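R.Ecl18kI (Enterobacter cloacae, PDB 2GB7) cuts double-stranded DNA as a type II restriction endonuclease, recognising the sequence 5'-CCNGG-3' and cleaving before its first C. Local coordinates at residues Pro49-Ile54 with Thr247-Leu252; Ala135-Asp140 with Leu161-Val166; Glu216-Leu221 with Lys240-Val245. The protein carries 1 engineered substitution. One frame throughout, in Å; residues are numbered along the deposited sequence.

Contact 1: Pro49-Ile54 with Thr247-Leu252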
ATOM      1  N   PRO F  49      22.694 -14.670   8.751  1.00 12.36           N
ATOM      2  CA  PRO F  49      21.418 -14.370   8.057  1.00 11.53           C
ATOM      3  C   PRO F  49      21.359 -13.115   7.211  1.00 10.49           C
ATOM      4  O   PRO F  49      20.774 -13.095   6.110  1.00  9.42           O
ATOM      5  CB  PRO F  49      20.393 -14.375   9.194  1.00 12.59           C
ATOM      6  CG  PRO F  49      21.174 -14.040  10.422  1.00 11.94           C
ATOM      7  CD  PRO F  49      22.546 -14.632  10.209  1.00 12.29           C
ATOM      8  N   SER F  50      21.943 -12.032   7.719  1.00 11.13           N
ATOM      9  CA  SER F  50      21.864 -10.773   6.964  1.00  9.89           C
ATOM     10  C   SER F  50      22.546 -10.880   5.620  1.00 11.06           C
ATOM     11  O   SER F  50      22.046 -10.402   4.606  1.00  9.98           O
ATOM     12  CB  SER F  50      22.424  -9.577   7.726  1.00 11.12           C
ATOM     13  OG  SER F  50      21.661  -9.297   8.885  1.00 10.74           O
ATOM     14  N   GLU F  51      23.717 -11.510   5.640  1.00 10.57           N
ATOM     15  CA  GLU F  51      24.467 -11.714   4.416  1.00 11.04           C
ATOM     16  C   GLU F  51      23.711 -12.571   3.426  1.00 10.47           C
ATOM     17  O   GLU F  51      23.694 -12.259   2.236  1.00 11.79           O
ATOM     18  CB  GLU F  51      25.821 -12.348   4.739  1.00 10.95           C
ATOM     19  CG  GLU F  51      26.754 -11.417   5.518  0.50 10.83           C
ATOM     20  CD  GLU F  51      26.421 -11.346   7.005  0.50 11.30           C
ATOM     21  OE1 GLU F  51      25.505 -12.068   7.470  0.50  8.63           O
ATOM     22  OE2 GLU F  51      27.096 -10.580   7.733  0.50 11.28           O
ATOM     23  N   TYR F  52      23.109 -13.647   3.920  1.00 10.77           N
ATOM     24  CA  TYR F  52      22.340 -14.549   3.097  1.00 10.09           C
ATOM     25  C   TYR F  52      21.169 -13.788   2.443  1.00 10.05           C
ATOM     26  O   TYR F  52      20.948 -13.873   1.226  1.00 10.11           O
ATOM     27  CB  TYR F  52      21.878 -15.755   3.919  1.00 10.87           C
ATOM     28  CG  TYR F  52      20.626 -16.378   3.398  1.00 11.55           C
ATOM     29  CD1 TYR F  52      20.658 -17.363   2.399  1.00 12.93           C
ATOM     30  CD2 TYR F  52      19.390 -15.959   3.880  1.00 12.13           C
ATOM     31  CE1 TYR F  52      19.479 -17.912   1.906  1.00 11.08           C
ATOM     32  CE2 TYR F  52      18.218 -16.482   3.381  1.00 10.36           C
ATOM     33  CZ  TYR F  52      18.275 -17.471   2.429  1.00 12.27           C
ATOM     34  OH  TYR F  52      17.107 -17.969   1.919  1.00 11.66           O
ATOM     35  N   ILE F  53      20.444 -13.013   3.248  1.00  9.53           N
ATOM     36  CA  ILE F  53      19.289 -12.269   2.740  1.00 10.12           C
ATOM     37  C   ILE F  53      19.671 -11.296   1.623  1.00 10.66           C
ATOM     38  O   ILE F  53      19.038 -11.279   0.566  1.00 10.65           O
ATOM     39  CB  ILE F  53      18.596 -11.517   3.892  1.00 10.19           C
ATOM     40  CG1 ILE F  53      17.909 -12.522   4.808  1.00 11.73           C
ATOM     41  CG2 ILE F  53      17.589 -10.484   3.350  1.00 11.05           C
ATOM     42  CD1 ILE F  53      17.534 -11.959   6.189  1.00 10.81           C
ATOM     43  N   ILE F  54      20.731 -10.524   1.833  1.00 11.14           N
ATOM     44  CA  ILE F  54      21.171  -9.543   0.830  1.00 12.41           C
ATOM     45  C   ILE F  54      21.652 -10.227  -0.454  1.00 11.94           C
ATOM     46  O   ILE F  54      21.314  -9.769  -1.554  1.00 12.47           O
ATOM     47  CB  ILE F  54      22.281  -8.600   1.398  1.00 13.12           C
ATOM     48  CG1 ILE F  54      21.742  -7.770   2.572  1.00 15.14           C
ATOM     49  CG2 ILE F  54      22.880  -7.651   0.301  1.00 14.21           C
ATOM     50  CD1 ILE F  54      20.662  -6.769   2.174  1.00 18.46           C
ATOM     51  N   THR F 247      18.708  -7.159  14.721  1.00  8.85           N
ATOM     52  CA  THR F 247      19.207  -7.678  13.452  1.00  8.36           C
ATOM     53  C   THR F 247      18.640  -9.065  13.205  1.00  7.42           C
ATOM     54  O   THR F 247      18.197  -9.715  14.135  1.00  7.37           O
ATOM     55  CB  THR F 247      20.729  -7.815  13.477  1.00  8.58           C
ATOM     56  OG1 THR F 247      21.091  -8.743  14.515  1.00  7.83           O
ATOM     57  CG2 THR F 247      21.349  -6.461  13.710  1.00 11.26           C
ATOM     58  N   PHE F 248      18.683  -9.544  11.955  1.00  8.20           N
ATOM     59  CA  PHE F 248      18.318 -10.938  11.690  1.00  7.96           C
ATOM     60  C   PHE F 248      19.137 -11.907  12.532  1.00  7.66           C
ATOM     61  O   PHE F 248      18.650 -12.954  12.908  1.00  8.90           O
ATOM     62  CB  PHE F 248      18.468 -11.263  10.221  1.00  8.74           C
ATOM     63  CG  PHE F 248      17.450 -10.561   9.385  1.00  7.05           C
ATOM     64  CD1 PHE F 248      16.130 -10.960   9.434  1.00  7.34           C
ATOM     65  CD2 PHE F 248      17.795  -9.468   8.607  1.00  8.09           C
ATOM     66  CE1 PHE F 248      15.159 -10.275   8.630  1.00  6.29           C
ATOM     67  CE2 PHE F 248      16.850  -8.790   7.848  1.00  8.45           C
ATOM     68  CZ  PHE F 248      15.540  -9.192   7.874  1.00  7.80           C
ATOM     69  N   GLU F 249      20.371 -11.531  12.823  1.00  8.25           N
ATOM     70  CA  GLU F 249      21.204 -12.367  13.685  1.00  8.57           C
ATOM     71  C   GLU F 249      20.609 -12.574  15.086  1.00  8.40           C
ATOM     72  O   GLU F 249      20.615 -13.693  15.619  1.00 10.16           O
ATOM     73  CB  GLU F 249      22.594 -11.749  13.742  1.00  8.70           C
ATOM     74  CG  GLU F 249      23.450 -12.043  12.510  1.00 10.04           C
ATOM     75  CD  GLU F 249      23.058 -11.291  11.223  1.00 10.83           C
ATOM     76  OE1 GLU F 249      22.206 -10.371  11.249  1.00 10.71           O
ATOM     77  OE2 GLU F 249      23.672 -11.615  10.173  1.00  9.60           O
ATOM     78  N   ASP F 250      20.106 -11.483  15.666  1.00  8.72           N
ATOM     79  CA  ASP F 250      19.457 -11.474  16.966  1.00  9.63           C
ATOM     80  C   ASP F 250      18.233 -12.381  16.903  1.00 10.05           C
ATOM     81  O   ASP F 250      18.039 -13.262  17.774  1.00 10.30           O
ATOM     82  CB  ASP F 250      19.009 -10.056  17.330  1.00 10.32           C
ATOM     83  CG  ASP F 250      20.145  -9.083  17.529  1.00 12.56           C
ATOM     84  OD1 ASP F 250      21.269  -9.500  17.931  1.00 15.49           O
ATOM     85  OD2 ASP F 250      19.893  -7.854  17.362  1.00 14.70           O
ATOM     86  N   MET F 251      17.417 -12.172  15.872  1.00  9.74           N
ATOM     87  CA  MET F 251      16.197 -12.942  15.678  1.00 10.49           C
ATOM     88  C   MET F 251      16.472 -14.429  15.576  1.00  9.80           C
ATOM     89  O   MET F 251      15.782 -15.230  16.202  1.00 10.90           O
ATOM     90  CB  MET F 251      15.417 -12.475  14.443  1.00 11.27           C
ATOM     91  CG  MET F 251      14.048 -13.141  14.390  1.00 12.68           C
ATOM     92  SD  MET F 251      13.138 -12.581  12.930  1.00 15.15           S
ATOM     93  CE  MET F 251      13.945 -13.537  11.675  1.00 13.61           C
ATOM     94  N   LEU F 252      17.466 -14.814  14.778  1.00  9.52           N
ATOM     95  CA  LEU F 252      17.790 -16.234  14.604  1.00 10.84           C
ATOM     96  C   LEU F 252      18.273 -16.884  15.896  1.00 11.11           C
ATOM     97  O   LEU F 252      17.944 -18.034  16.195  1.00 10.87           O
ATOM     98  CB  LEU F 252      18.808 -16.428  13.490  1.00 11.89           C
ATOM     99  CG  LEU F 252      18.198 -16.690  12.115  1.00 12.56           C
ATOM    100  CD1 LEU F 252      17.588 -18.100  12.056  1.00 15.25           C
ATOM    101  CD2 LEU F 252      17.099 -15.649  11.689  1.00 14.10           C
TER
HETATM  102  O   HOH W   1      26.233 -11.510  10.229  1.00 31.91           O
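Ile-53 sets its terminal methyl squarely over one face of the Phe-248 ring. CD1 stands 3.4 Å from the ring centroid and 8° off the ring normal, a CH-pi contact. In Ile-53, chi1 (-70°) puts CG1 beside the backbone N, and an extended chi2 (163°) carries CD1 on to the ring. Next to this pair Pro-49 lays CB against Phe-248 CB at 3.8 Å, while Leu-252 CD2 brushes the same proline carbon more loosely. Leu-128 and Leu-131 of helix 102-134 pack on Ile-53 and Pro-49 respectively. The contact joins the start of helix 49-77 to that of helix 248-259, where Thr-247 and Asp-250 form a capping box.

The Phe-248 ring also marks the change to polar chemistry, for Ser-50 OG lies at its edge. From there the carboxylate of Glu-249 takes over, brought in by a bend at chi2. Ser-50 OG donates to Glu-249 OE1 at 2.7 Å, on the syn lone pair, and Ser-50 N donates to Glu-249 OE2 at 3.0 Å from above the carboxylate plane. Ser-50 OG is bonded to Val-232 N as well. Farther out, Glu-51 OE1 comes within 3.3 Å of Glu-249 OE2, the carboxylate planes perpendicular. A water within bonding range of Glu-51 OE2 and Glu-249 OE2 can bridge them, though it has more acceptors near it than protons to give.

One serine, in the first turn of helix 49-77, thus holds both oxygens of the Glu-249 carboxylate at that helix's N-terminal end, where the helix dipole would favour a negative charge, whereas nearby Glu-51 would be expected to raise the proton affinity of one or both acids.

Contact 2: Ala135-Asp140 with Leu161-Val166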
ATOM      1  N   ALA F 135      18.296 -23.077   8.745  1.00 11.50           N
ATOM      2  CA  ALA F 135      18.686 -23.039  10.165  1.00 11.78           C
ATOM      3  C   ALA F 135      18.210 -24.281  10.941  1.00 11.58           C
ATOM      4  O   ALA F 135      18.618 -24.510  12.083  1.00 12.65           O
ATOM      5  CB  ALA F 135      18.149 -21.777  10.795  1.00 10.99           C
ATOM      6  N   GLY F 136      17.364 -25.074  10.285  1.00 13.45           N
ATOM      7  CA  GLY F 136      16.743 -26.289  10.817  1.00 12.88           C
ATOM      8  C   GLY F 136      15.654 -26.025  11.842  1.00 13.99           C
ATOM      9  O   GLY F 136      15.320 -26.910  12.651  1.00 16.00           O
ATOM     10  N   ILE F 137      15.159 -24.794  11.844  1.00 13.21           N
ATOM     11  CA  ILE F 137      14.188 -24.369  12.848  1.00 13.18           C
ATOM     12  C   ILE F 137      12.809 -24.776  12.337  1.00 12.42           C
ATOM     13  O   ILE F 137      12.503 -24.526  11.198  1.00 12.40           O
ATOM     14  CB  ILE F 137      14.315 -22.856  13.102  1.00 13.47           C
ATOM     15  CG1 ILE F 137      15.674 -22.556  13.752  1.00 15.44           C
ATOM     16  CG2 ILE F 137      13.172 -22.325  13.998  1.00 12.93           C
ATOM     17  CD1 ILE F 137      16.030 -21.077  13.847  1.00 18.02           C
ATOM     18  N   PRO F 138      11.986 -25.424  13.201  1.00 12.60           N
ATOM     19  CA  PRO F 138      10.637 -25.833  12.764  1.00 13.07           C
ATOM     20  C   PRO F 138       9.739 -24.641  12.599  1.00 12.56           C
ATOM     21  O   PRO F 138       9.566 -23.889  13.547  1.00 12.22           O
ATOM     22  CB  PRO F 138      10.132 -26.686  13.927  1.00 13.77           C
ATOM     23  CG  PRO F 138      10.913 -26.220  15.142  1.00 13.33           C
ATOM     24  CD  PRO F 138      12.275 -25.796  14.591  1.00 14.18           C
ATOM     25  N   VAL F 139       9.191 -24.484  11.395  1.00 12.89           N
ATOM     26  CA  VAL F 139       8.208 -23.455  11.108  1.00 13.15           C
ATOM     27  C   VAL F 139       7.108 -23.998  10.215  1.00 14.86           C
ATOM     28  O   VAL F 139       7.323 -24.889   9.363  1.00 15.02           O
ATOM     29  CB  VAL F 139       8.799 -22.193  10.435  1.00 13.06           C
ATOM     30  CG1 VAL F 139       9.796 -21.494  11.355  1.00 14.43           C
ATOM     31  CG2 VAL F 139       9.433 -22.545   9.042  1.00 12.88           C
ATOM     32  N   ASP F 140       5.917 -23.476  10.450  1.00 15.30           N
ATOM     33  CA  ASP F 140       4.849 -23.591   9.496  1.00 15.40           C
ATOM     34  C   ASP F 140       4.800 -22.308   8.711  1.00 16.60           C
ATOM     35  O   ASP F 140       4.996 -21.214   9.253  1.00 15.75           O
ATOM     36  CB  ASP F 140       3.498 -23.840  10.165  1.00 15.54           C
ATOM     37  CG  ASP F 140       3.325 -25.282  10.618  1.00 18.28           C
ATOM     38  OD1 ASP F 140       4.225 -26.116  10.364  1.00 19.92           O
ATOM     39  OD2 ASP F 140       2.300 -25.590  11.272  1.00 20.98           O
ATOM     40  N   LEU F 161       5.535 -16.761   9.157  1.00 12.13           N
ATOM     41  CA  LEU F 161       6.128 -17.972   9.738  1.00 10.79           C
ATOM     42  C   LEU F 161       5.742 -18.123  11.186  1.00 10.39           C
ATOM     43  O   LEU F 161       5.719 -17.149  11.926  1.00 10.90           O
ATOM     44  CB  LEU F 161       7.640 -17.890   9.673  1.00 11.01           C
ATOM     45  CG  LEU F 161       8.208 -17.709   8.267  1.00 12.38           C
ATOM     46  CD1 LEU F 161       9.649 -17.304   8.288  1.00 14.73           C
ATOM     47  CD2 LEU F 161       7.967 -18.954   7.401  1.00 18.68           C
ATOM     48  N   VAL F 162       5.436 -19.357  11.565  1.00 10.33           N
ATOM     49  CA  VAL F 162       5.029 -19.678  12.918  1.00  9.81           C
ATOM     50  C   VAL F 162       5.938 -20.799  13.433  1.00 10.21           C
ATOM     51  O   VAL F 162       5.943 -21.897  12.880  1.00 10.71           O
ATOM     52  CB  VAL F 162       3.597 -20.205  12.943  1.00 10.02           C
ATOM     53  CG1 VAL F 162       3.169 -20.540  14.380  1.00  8.76           C
ATOM     54  CG2 VAL F 162       2.596 -19.206  12.271  1.00 10.89           C
ATOM     55  N   MET F 163       6.694 -20.516  14.480  1.00  9.88           N
ATOM     56  CA  MET F 163       7.633 -21.486  15.058  1.00  9.90           C
ATOM     57  C   MET F 163       7.016 -21.938  16.382  1.00  9.76           C
ATOM     58  O   MET F 163       6.776 -21.105  17.261  1.00  9.12           O
ATOM     59  CB  MET F 163       8.966 -20.769  15.312  1.00 10.83           C
ATOM     60  CG  MET F 163      10.191 -21.620  15.583  1.00 12.61           C
ATOM     61  SD  MET F 163      10.060 -22.636  17.083  1.00 15.41           S
ATOM     62  CE  MET F 163      10.001 -21.382  18.347  1.00 14.49           C
ATOM     63  N   PRO F 164       6.846 -23.259  16.583  1.00 10.00           N
ATOM     64  CA  PRO F 164       7.213 -24.380  15.706  1.00 10.53           C
ATOM     65  C   PRO F 164       6.148 -24.804  14.727  1.00 10.43           C
ATOM     66  O   PRO F 164       6.414 -25.602  13.806  1.00 13.23           O
ATOM     67  CB  PRO F 164       7.494 -25.500  16.713  1.00  9.66           C
ATOM     68  CG  PRO F 164       6.393 -25.269  17.782  1.00 10.29           C
ATOM     69  CD  PRO F 164       6.335 -23.731  17.889  1.00 10.67           C
ATOM     70  N   GLY F 165       4.926 -24.328  14.904  1.00  9.47           N
ATOM     71  CA  GLY F 165       3.895 -24.742  13.991  1.00 10.96           C
ATOM     72  C   GLY F 165       2.587 -24.164  14.441  1.00 10.55           C
ATOM     73  O   GLY F 165       2.457 -23.755  15.603  1.00 10.01           O
ATOM     74  N   VAL F 166       1.621 -24.141  13.523  1.00 11.54           N
ATOM     75  CA  VAL F 166       0.270 -23.649  13.857  1.00 11.96           C
ATOM     76  C   VAL F 166      -0.469 -24.501  14.905  1.00 11.28           C
ATOM     77  O   VAL F 166      -1.174 -23.954  15.736  1.00 10.57           O
ATOM     78  CB  VAL F 166      -0.623 -23.430  12.600  1.00 13.11           C
ATOM     79  CG1 VAL F 166      -0.008 -22.343  11.732  1.00 14.19           C
ATOM     80  CG2 VAL F 166      -0.789 -24.716  11.795  1.00 14.90           C
TER
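Met-163 and Ile-137 meet more closely than carbon atoms usually do, CG of the methionine lying 3.4 Å from CG2 of the isoleucine. Met-163 CG stands anti to its backbone N (chi1 -165°), which carries it over Pro-138 O as well, only 3.1 Å away. That carbonyl also receives a CA-H...O contact from Pro-164 CA at 3.2 Å. The peptide bond before Pro-164 is cis, and the backbone turns sharply here, out of strand 161-163 toward helix 166-171.

A single antiparallel bridge joins the two segments at one margin of the mixed sheet of this PDDEXK-clan nuclease: Asp-140 and Val-162 are a hydrogen-bonded pair, joined by Asp-140 N to Val-162 O and by Val-162 N to Asp-140 O. The Asp-140 side chain then reaches past this pair to the next helix. Its OD2 accepts from Val-166 N at 2.8 Å, the amide approaching from 45° above the carboxylate plane, and Ser-278 OG bonds to the same oxygen. OD1 takes a salt bridge from Arg-299 and a bond from Gln-282, so this buried charge is met at both oxygens.

Packing is looser on the outer side, where the partly exposed Pro-138 ring lies alongside the Met-163 side chain, its CG 4.2 Å from Met-163 SD; the same ring crosses the buried Pro-164 in ordinary van der Waals contact, Pro-138 CG to Pro-164 CB 3.8 Å.

Contact 3: Glu216-Leu221 with Lys240-Val245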
ATOM      1  N   GLU F 216       9.706   7.492  16.181  1.00 12.63           N
ATOM      2  CA  GLU F 216       8.293   7.441  16.550  1.00 12.24           C
ATOM      3  C   GLU F 216       7.649   6.115  16.156  1.00 11.29           C
ATOM      4  O   GLU F 216       6.919   5.525  16.944  1.00 10.59           O
ATOM      5  CB  GLU F 216       7.522   8.611  15.943  1.00 13.30           C
ATOM      6  CG  GLU F 216       6.016   8.606  16.258  1.00 16.35           C
ATOM      7  N   THR F 217       7.891   5.667  14.932  1.00  9.68           N
ATOM      8  CA  THR F 217       7.406   4.361  14.486  1.00  9.24           C
ATOM      9  C   THR F 217       7.964   3.231  15.382  1.00  9.26           C
ATOM     10  O   THR F 217       7.233   2.360  15.830  1.00  8.01           O
ATOM     11  CB  THR F 217       7.778   4.149  13.022  1.00 10.56           C
ATOM     12  OG1 THR F 217       7.029   5.079  12.224  1.00 10.89           O
ATOM     13  CG2 THR F 217       7.456   2.735  12.567  1.00 10.81           C
ATOM     14  N   ILE F 218       9.270   3.250  15.606  1.00  8.15           N
ATOM     15  CA  ILE F 218       9.875   2.251  16.496  1.00  8.37           C
ATOM     16  C   ILE F 218       9.166   2.210  17.837  1.00  8.80           C
ATOM     17  O   ILE F 218       8.850   1.115  18.368  1.00  7.98           O
ATOM     18  CB  ILE F 218      11.391   2.539  16.703  1.00  9.25           C
ATOM     19  CG1 ILE F 218      12.113   2.257  15.409  1.00 10.46           C
ATOM     20  CG2 ILE F 218      11.959   1.596  17.765  1.00 10.03           C
ATOM     21  CD1 ILE F 218      13.530   2.910  15.282  1.00 11.48           C
ATOM     22  N   ASN F 219       8.924   3.390  18.398  1.00  8.59           N
ATOM     23  CA  ASN F 219       8.331   3.460  19.734  1.00  8.75           C
ATOM     24  C   ASN F 219       6.875   3.009  19.756  1.00  8.30           C
ATOM     25  O   ASN F 219       6.433   2.327  20.678  1.00  7.64           O
ATOM     26  CB  ASN F 219       8.459   4.875  20.256  1.00 10.39           C
ATOM     27  CG  ASN F 219       9.890   5.241  20.599  1.00 12.99           C
ATOM     28  OD1 ASN F 219      10.763   4.376  20.695  1.00 18.52           O
ATOM     29  ND2 ASN F 219      10.137   6.530  20.758  1.00 17.10           N
ATOM     30  N   ILE F 220       6.126   3.357  18.719  1.00  8.42           N
ATOM     31  CA  ILE F 220       4.735   2.877  18.669  1.00  7.64           C
ATOM     32  C   ILE F 220       4.713   1.366  18.502  1.00  7.55           C
ATOM     33  O   ILE F 220       3.952   0.680  19.182  1.00  9.25           O
ATOM     34  CB  ILE F 220       3.967   3.543  17.511  1.00  6.87           C
ATOM     35  CG1 ILE F 220       3.805   5.028  17.804  1.00  8.42           C
ATOM     36  CG2 ILE F 220       2.649   2.836  17.270  1.00  8.00           C
ATOM     37  CD1 ILE F 220       3.372   5.868  16.597  1.00 11.14           C
ATOM     38  N   LEU F 221       5.574   0.838  17.634  1.00  7.24           N
ATOM     39  CA  LEU F 221       5.677  -0.608  17.477  1.00  6.90           C
ATOM     40  C   LEU F 221       6.074  -1.271  18.806  1.00  8.04           C
ATOM     41  O   LEU F 221       5.537  -2.302  19.170  1.00  7.29           O
ATOM     42  CB  LEU F 221       6.687  -0.964  16.360  1.00  8.03           C
ATOM     43  CG  LEU F 221       6.123  -0.603  14.984  1.00  5.77           C
ATOM     44  CD1 LEU F 221       7.256  -0.792  14.009  1.00  7.76           C
ATOM     45  CD2 LEU F 221       4.915  -1.492  14.618  1.00 10.09           C
ATOM     46  N   LYS F 240      22.064   2.393  15.114  1.00 16.47           N
ATOM     47  CA  LYS F 240      23.182   1.777  15.808  1.00 17.66           C
ATOM     48  C   LYS F 240      22.986   1.678  17.323  1.00 18.18           C
ATOM     49  O   LYS F 240      23.204   0.632  17.928  1.00 17.96           O
ATOM     50  CB  LYS F 240      24.462   2.554  15.507  1.00 17.85           C
ATOM     51  CG  LYS F 240      25.714   1.822  15.944  1.00 19.95           C
ATOM     52  CD  LYS F 240      26.921   2.718  15.877  1.00 24.47           C
ATOM     53  CE  LYS F 240      27.374   2.986  14.439  1.00 28.03           C
ATOM     54  NZ  LYS F 240      27.850   1.755  13.734  1.00 30.25           N
ATOM     55  N   ASN F 241      22.587   2.783  17.920  1.00 19.06           N
ATOM     56  CA  ASN F 241      22.434   2.856  19.363  1.00 20.66           C
ATOM     57  C   ASN F 241      21.263   2.019  19.854  1.00 19.70           C
ATOM     58  O   ASN F 241      21.264   1.540  20.991  1.00 20.63           O
ATOM     59  CB  ASN F 241      22.190   4.312  19.766  1.00 21.58           C
ATOM     60  N   ASN F 242      20.288   1.826  18.968  1.00 18.18           N
ATOM     61  CA  ASN F 242      18.899   1.652  19.371  1.00 16.09           C
ATOM     62  C   ASN F 242      18.574   0.215  19.705  1.00 14.54           C
ATOM     63  O   ASN F 242      18.395  -0.598  18.805  1.00 13.05           O
ATOM     64  CB  ASN F 242      17.993   2.139  18.243  1.00 16.91           C
ATOM     65  CG  ASN F 242      16.590   2.390  18.707  1.00 17.49           C
ATOM     66  OD1 ASN F 242      16.079   1.687  19.582  1.00 17.76           O
ATOM     67  ND2 ASN F 242      15.953   3.407  18.147  1.00 20.28           N
ATOM     68  N   ASN F 243      18.470  -0.090  20.999  1.00 13.93           N
ATOM     69  CA  ASN F 243      18.250  -1.467  21.435  1.00 13.16           C
ATOM     70  C   ASN F 243      16.866  -1.975  21.104  1.00 12.52           C
ATOM     71  O   ASN F 243      16.574  -3.145  21.338  1.00 12.03           O
ATOM     72  CB  ASN F 243      18.601  -1.671  22.935  1.00 14.17           C
ATOM     73  CG  ASN F 243      17.541  -1.133  23.900  1.00 15.31           C
ATOM     74  OD1 ASN F 243      16.422  -0.787  23.525  1.00 17.98           O
ATOM     75  ND2 ASN F 243      17.916  -1.075  25.185  1.00 18.50           N
ATOM     76  N   ARG F 244      16.030  -1.111  20.529  1.00 11.37           N
ATOM     77  CA  ARG F 244      14.696  -1.551  20.104  1.00 11.51           C
ATOM     78  C   ARG F 244      14.658  -2.115  18.692  1.00 12.06           C
ATOM     79  O   ARG F 244      13.657  -2.684  18.280  1.00 13.56           O
ATOM     80  CB  ARG F 244      13.676  -0.428  20.249  1.00 12.33           C
ATOM     81  CG  ARG F 244      13.532   0.029  21.674  1.00 13.70           C
ATOM     82  CD  ARG F 244      12.514   1.116  21.791  1.00 13.43           C
ATOM     83  NE  ARG F 244      12.349   1.436  23.199  1.00 14.90           N
ATOM     84  CZ  ARG F 244      11.401   2.223  23.683  1.00 16.90           C
ATOM     85  NH1 ARG F 244      10.521   2.808  22.869  1.00 18.80           N
ATOM     86  NH2 ARG F 244      11.340   2.416  24.988  1.00 20.09           N
ATOM     87  N   VAL F 245      15.741  -1.942  17.945  1.00 10.37           N
ATOM     88  CA  VAL F 245      15.826  -2.445  16.590  1.00 10.21           C
ATOM     89  C   VAL F 245      16.791  -3.625  16.623  1.00 10.12           C
ATOM     90  O   VAL F 245      17.899  -3.512  17.189  1.00 10.32           O
ATOM     91  CB  VAL F 245      16.329  -1.334  15.619  1.00  9.25           C
ATOM     92  CG1 VAL F 245      16.608  -1.908  14.247  1.00 11.05           C
ATOM     93  CG2 VAL F 245      15.290  -0.166  15.528  1.00 11.28           C
TER
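Ile-218 and Arg-244 both hold CG1 or CG beside the backbone N, the isoleucine at chi1 -70°. In the isoleucine this puts CG2 anti to N and against the arginine, while CG1, continued by an extended chi2 (161°), takes CD1 to Val-245 and Asn-242. Ile-218 CG2 meets Arg-244 CB at 3.6 Å, the two side chains passing at a slant. Ile-218 CD1 reaches Val-245 CG2, also at 3.6 Å, and here the side chains cross at about a right angle. The same CD1 meets Asn-242 ND2 tip to tip at 3.8 Å, so one isoleucine serves three residues of the facing loop.

Beyond this small apolar patch the arginine runs extended from CG to NE and brings its guanidinium beside Asn-219. The amide and guanidinium planes are turned 74° from one another, and the two side chains cross nearly perpendicularly. Tyr-222, one turn further along the helix from Ile-218, gives the arginine a cation-pi partner. This outer part is partly exposed, whereas Ile-218 and Val-245 are buried.

Within the loop, Asn-242 OD1 accepts from Arg-244 N at 3.0 Å, which fixes the side chain that faces Ile-218 CD1 and makes an Asx turn. Asn-242 O accepts from Val-245 N at 3.1 Å, closing a type I beta turn from Asn-242 to Val-245, and Lys-235 NZ adds a bond to the same carbonyl. The two turns lead the chain into strand 245-247, the outermost strand of the sheet within this chain, and pack it against helix 215-223.

Overall arrangement
Contact 1 closes a long loop of chain within which contacts 2 and 3 are both nested, one after the other. It touches contact 2 directly: Leu-252 CD1 packs on Ile-137 CD1 at 3.8 Å and on Ala-135 CB at 3.9 Å, and their centres are 16 Å apart. Contact 3 lies about 18 Å from contact 1, centre to centre, and is joined to it through strand 245-247, which runs from one segment into the other. Contacts 2 and 3 belong to opposite edges of this chain's sheet, with nearest atoms about 16 Å apart. All three approach the bound DNA, their nearest atoms being about 7, 9 and 6 Å from it in order.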